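Local coordinates for autolysin E (Staphylococcus aureus, PDB 4PIA), which probably cleaves the glycan strands of peptidoglycan as a glycosidase of the endo-beta-N-acetylglucosaminidase family, within the lysozyme clan, at residues Asn52-Met57 with Ile217-Ile222. Residues are numbered along the deposited sequence; the frame is centred on the assembly and turned at random. Where two conformers were deposited one is given.
Sequences NDMKYM and IKKDDI
Lys219 reaches across to Asn52 and gives the main polar link between the two loops. Lys219 NZ donates to the backbone O of Asn52 at 2.9 Å. The ammonium stands 31° out of the carbonyl plane. Asp53 OD2 lies 4.8 Å from Lys219 NZ, too far for a salt bridge but near enough that its charge may favour the ammonium. The amide of Asn52 serves elsewhere, with ND2 bonded to Asp209 of helix 200-215.

The backbone N of Asp220 makes a weak hydrogen bond to Met57 SD, 3.5 Å long and with an angle of 149° at the hydrogen. Met57 gets there because CG is anti to its backbone N (chi1 -172°) and the chain stays extended through chi2.

The apolar part centres on Ile222, whose two branches part company. Ile222 CD1 packs on Met57 CB at 3.6 Å. Ile222 CG2 touches the CB atoms of Asp53 and Tyr56. Met54, bent at chi2 and chi3, lays CE against Lys219 CD at a tight 3.4 Å.

Backbones meet in a single bridge at Met57 and Ile222. Each CA of the bridged pair points its hydrogen at a carbonyl next to the other residue: Ile222 CA to Tyr56 O at 3.4 Å, and Met57 CA to Asp221 O at 3.3 Å. The backbone bonds of Tyr56 with Arg223 and of Asp221 with Asp58 flank Met57 and Ile222, which makes them a non-hydrogen-bonded antiparallel pair.

The contact thus joins the loop holding the short 3-10 segment 54-56 to the chain leaving helix 200-215, about 160 residues further on. Beside the single backbone bridge, one charge-assisted hydrogen bond and a soft sulfur acceptor tie Lys219 and Asp220 to Asn52 and Met57, on either side of the 3-10 segment in sequence.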
ATOM      1  N   ASN A  52     -10.570  13.319   4.137  1.00 28.93           N
ATOM      2  CA  ASN A  52     -10.284  13.660   5.559  1.00 24.97           C
ATOM      3  C   ASN A  52      -8.780  13.487   5.881  1.00 23.71           C
ATOM      4  O   ASN A  52      -8.359  13.143   7.034  1.00 23.74           O
ATOM      5  CB  ASN A  52     -11.140  12.824   6.518  1.00 27.93           C
ATOM      6  CG  ASN A  52     -12.595  13.235   6.482  1.00 29.75           C
ATOM      7  OD1 ASN A  52     -13.050  14.105   7.257  1.00 35.66           O
ATOM      8  ND2 ASN A  52     -13.323  12.657   5.559  1.00 26.95           N
ATOM      9  N   ASP A  53      -7.975  13.733   4.832  1.00 20.97           N
ATOM     10  CA  ASP A  53      -6.529  13.701   4.995  1.00 22.23           C
ATOM     11  C   ASP A  53      -6.037  12.319   5.365  1.00 18.07           C
ATOM     12  O   ASP A  53      -4.935  12.204   5.949  1.00 14.19           O
ATOM     13  CB  ASP A  53      -6.014  14.700   6.039  1.00 27.65           C
ATOM     14  CG  ASP A  53      -6.249  16.177   5.691  1.00 31.98           C
ATOM     15  OD1 ASP A  53      -5.918  16.674   4.600  1.00 36.88           O
ATOM     16  OD2 ASP A  53      -6.697  16.869   6.626  1.00 38.49           O
ATOM     17  N   MET A  54      -6.756  11.251   5.040  1.00 13.74           N
ATOM     18  CA  MET A  54      -6.295   9.902   5.326  1.00 14.26           C
ATOM     19  C   MET A  54      -4.976   9.622   4.596  1.00 11.96           C
ATOM     20  O   MET A  54      -4.179   8.836   5.112  1.00 11.99           O
ATOM     21  CB  MET A  54      -7.254   8.748   4.893  1.00 15.85           C
ATOM     22  CG  MET A  54      -8.517   8.392   5.621  1.00 20.01           C
ATOM     23  SD  MET A  54      -8.093   7.574   7.199  1.00 26.25           S
ATOM     24  CE  MET A  54      -8.321   9.102   7.934  1.00 16.45           C
ATOM     25  N   LYS A  55      -4.708  10.219   3.431  1.00 10.40           N
ATOM     26  CA  LYS A  55      -3.421  10.056   2.708  0.70 10.95           C
ATOM     27  C   LYS A  55      -2.251  10.582   3.497  1.00 10.17           C
ATOM     28  O   LYS A  55      -1.099  10.225   3.230  1.00  9.05           O
ATOM     29  CB  LYS A  55      -3.454  10.842   1.386  0.70 12.73           C
ATOM     30  CG  LYS A  55      -4.442  10.318   0.356  0.70 16.14           C
ATOM     31  CD  LYS A  55      -4.148  10.863  -1.045  0.70 16.20           C
ATOM     32  CE  LYS A  55      -4.264  12.387  -1.194  0.70 18.08           C
ATOM     33  NZ  LYS A  55      -4.170  12.684  -2.663  0.70 17.19           N
ATOM     34  N   TYR A  56      -2.533  11.506   4.435  1.00  8.67           N
ATOM     35  CA  TYR A  56      -1.497  12.178   5.197  1.00  9.18           C
ATOM     36  C   TYR A  56      -1.419  11.746   6.631  1.00  9.12           C
ATOM     37  O   TYR A  56      -0.691  12.332   7.439  1.00  9.75           O
ATOM     38  CB  TYR A  56      -1.745  13.712   5.088  1.00  9.54           C
ATOM     39  CG  TYR A  56      -1.874  14.205   3.686  1.00 10.25           C
ATOM     40  CD1 TYR A  56      -0.804  14.205   2.833  1.00 11.51           C
ATOM     41  CD2 TYR A  56      -3.084  14.622   3.174  1.00 11.51           C
ATOM     42  CE1 TYR A  56      -0.914  14.581   1.539  1.00 12.06           C
ATOM     43  CE2 TYR A  56      -3.208  15.051   1.876  1.00 13.01           C
ATOM     44  CZ  TYR A  56      -2.120  15.041   1.059  1.00 13.13           C
ATOM     45  OH  TYR A  56      -2.298  15.458  -0.260  1.00 15.89           O
ATOM     46  N   MET A  57      -2.150  10.682   6.990  1.00  8.35           N
ATOM     47  CA  MET A  57      -2.242  10.218   8.343  1.00  8.34           C
ATOM     48  C   MET A  57      -1.246   9.108   8.638  1.00  8.28           C
ATOM     49  O   MET A  57      -1.126   8.118   7.885  1.00  8.19           O
ATOM     50  CB  MET A  57      -3.666   9.666   8.618  1.00  8.79           C
ATOM     51  CG  MET A  57      -3.895   9.338  10.072  1.00  8.66           C
ATOM     52  SD  MET A  57      -5.415   8.390  10.347  1.00  9.82           S
ATOM     53  CE  MET A  57      -4.881   6.847   9.647  1.00 10.45           C
ATOM     54  N   ILE A 217     -13.474   5.521  14.443  1.00 11.02           N
ATOM     55  CA  ILE A 217     -12.063   5.446  14.863  1.00 11.61           C
ATOM     56  C   ILE A 217     -11.435   6.839  14.813  1.00 11.15           C
ATOM     57  O   ILE A 217     -11.696   7.596  13.873  1.00 12.49           O
ATOM     58  CB  ILE A 217     -11.315   4.463  13.923  1.00 11.24           C
ATOM     59  CG1 ILE A 217     -11.980   3.056  13.836  1.00 12.62           C
ATOM     60  CG2 ILE A 217      -9.857   4.291  14.326  1.00 12.14           C
ATOM     61  CD1 ILE A 217     -12.042   2.296  15.130  1.00 13.37           C
ATOM     62  N   LYS A 218     -10.609   7.139  15.817  1.00 12.90           N
ATOM     63  CA  LYS A 218      -9.912   8.398  15.920  1.00 14.30           C
ATOM     64  C   LYS A 218      -8.665   8.356  15.008  1.00 12.81           C
ATOM     65  O   LYS A 218      -7.877   7.406  15.081  1.00 13.27           O
ATOM     66  CB  LYS A 218      -9.512   8.638  17.369  1.00 19.07           C
ATOM     67  CG  LYS A 218      -8.782   9.955  17.551  1.00 26.78           C
ATOM     68  CD  LYS A 218      -8.708  10.409  18.996  1.00 32.82           C
ATOM     69  CE  LYS A 218      -8.245  11.859  19.083  1.00 39.04           C
ATOM     70  NZ  LYS A 218      -7.388  12.041  20.290  1.00 41.83           N
ATOM     71  N   LYS A 219      -8.497   9.428  14.241  1.00 13.30           N
ATOM     72  CA  LYS A 219      -7.341   9.611  13.352  1.00 12.64           C
ATOM     73  C   LYS A 219      -6.073   9.839  14.173  1.00 12.82           C
ATOM     74  O   LYS A 219      -6.084  10.522  15.228  1.00 15.20           O
ATOM     75  CB  LYS A 219      -7.552  10.785  12.398  1.00 15.15           C
ATOM     76  CG  LYS A 219      -8.657  10.548  11.377  1.00 18.53           C
ATOM     77  CD  LYS A 219      -8.631  11.578  10.275  1.00 23.21           C
ATOM     78  CE  LYS A 219      -8.705  13.003  10.808  1.00 28.72           C
ATOM     79  NZ  LYS A 219      -8.996  14.000   9.728  1.00 32.25           N
ATOM     80  N   ASP A 220      -4.956   9.306  13.667  1.00 11.89           N
ATOM     81  CA  ASP A 220      -3.617   9.555  14.189  1.00 13.17           C
ATOM     82  C   ASP A 220      -3.079  10.829  13.509  1.00 11.67           C
ATOM     83  O   ASP A 220      -3.813  11.578  12.861  1.00 12.03           O
ATOM     84  CB  ASP A 220      -2.738   8.273  14.001  1.00 13.96           C
ATOM     85  CG  ASP A 220      -3.037   7.188  15.063  1.00 19.37           C
ATOM     86  OD1 ASP A 220      -2.878   7.508  16.279  1.00 26.27           O
ATOM     87  OD2 ASP A 220      -3.456   6.016  14.721  1.00 19.97           O
ATOM     88  N   ASP A 221      -1.807  11.122  13.745  1.00 13.72           N
ATOM     89  CA  ASP A 221      -1.242  12.413  13.342  1.00 15.01           C
ATOM     90  C   ASP A 221      -1.314  12.651  11.844  1.00 12.88           C
ATOM     91  O   ASP A 221      -1.044  11.738  11.055  1.00 11.90           O
ATOM     92  CB  ASP A 221       0.248  12.502  13.704  1.00 18.70           C
ATOM     93  CG  ASP A 221       0.517  12.460  15.170  1.00 25.89           C
ATOM     94  OD1 ASP A 221      -0.369  12.807  15.971  1.00 28.98           O
ATOM     95  OD2 ASP A 221       1.674  12.079  15.523  1.00 37.49           O
ATOM     96  N   ILE A 222      -1.668  13.848  11.404  1.00 11.96           N
ATOM     97  CA  ILE A 222      -1.753  14.261  10.022  1.00 13.34           C
ATOM     98  C   ILE A 222      -0.587  15.208   9.756  1.00 13.93           C
ATOM     99  O   ILE A 222      -0.351  16.170  10.498  1.00 14.12           O
ATOM    100  CB  ILE A 222      -3.023  15.067   9.768  1.00 14.50           C
ATOM    101  CG1 ILE A 222      -4.252  14.281  10.222  1.00 16.30           C
ATOM    102  CG2 ILE A 222      -3.088  15.592   8.338  1.00 15.15           C
ATOM    103  CD1 ILE A 222      -4.423  13.037   9.475  1.00 16.79           C
TER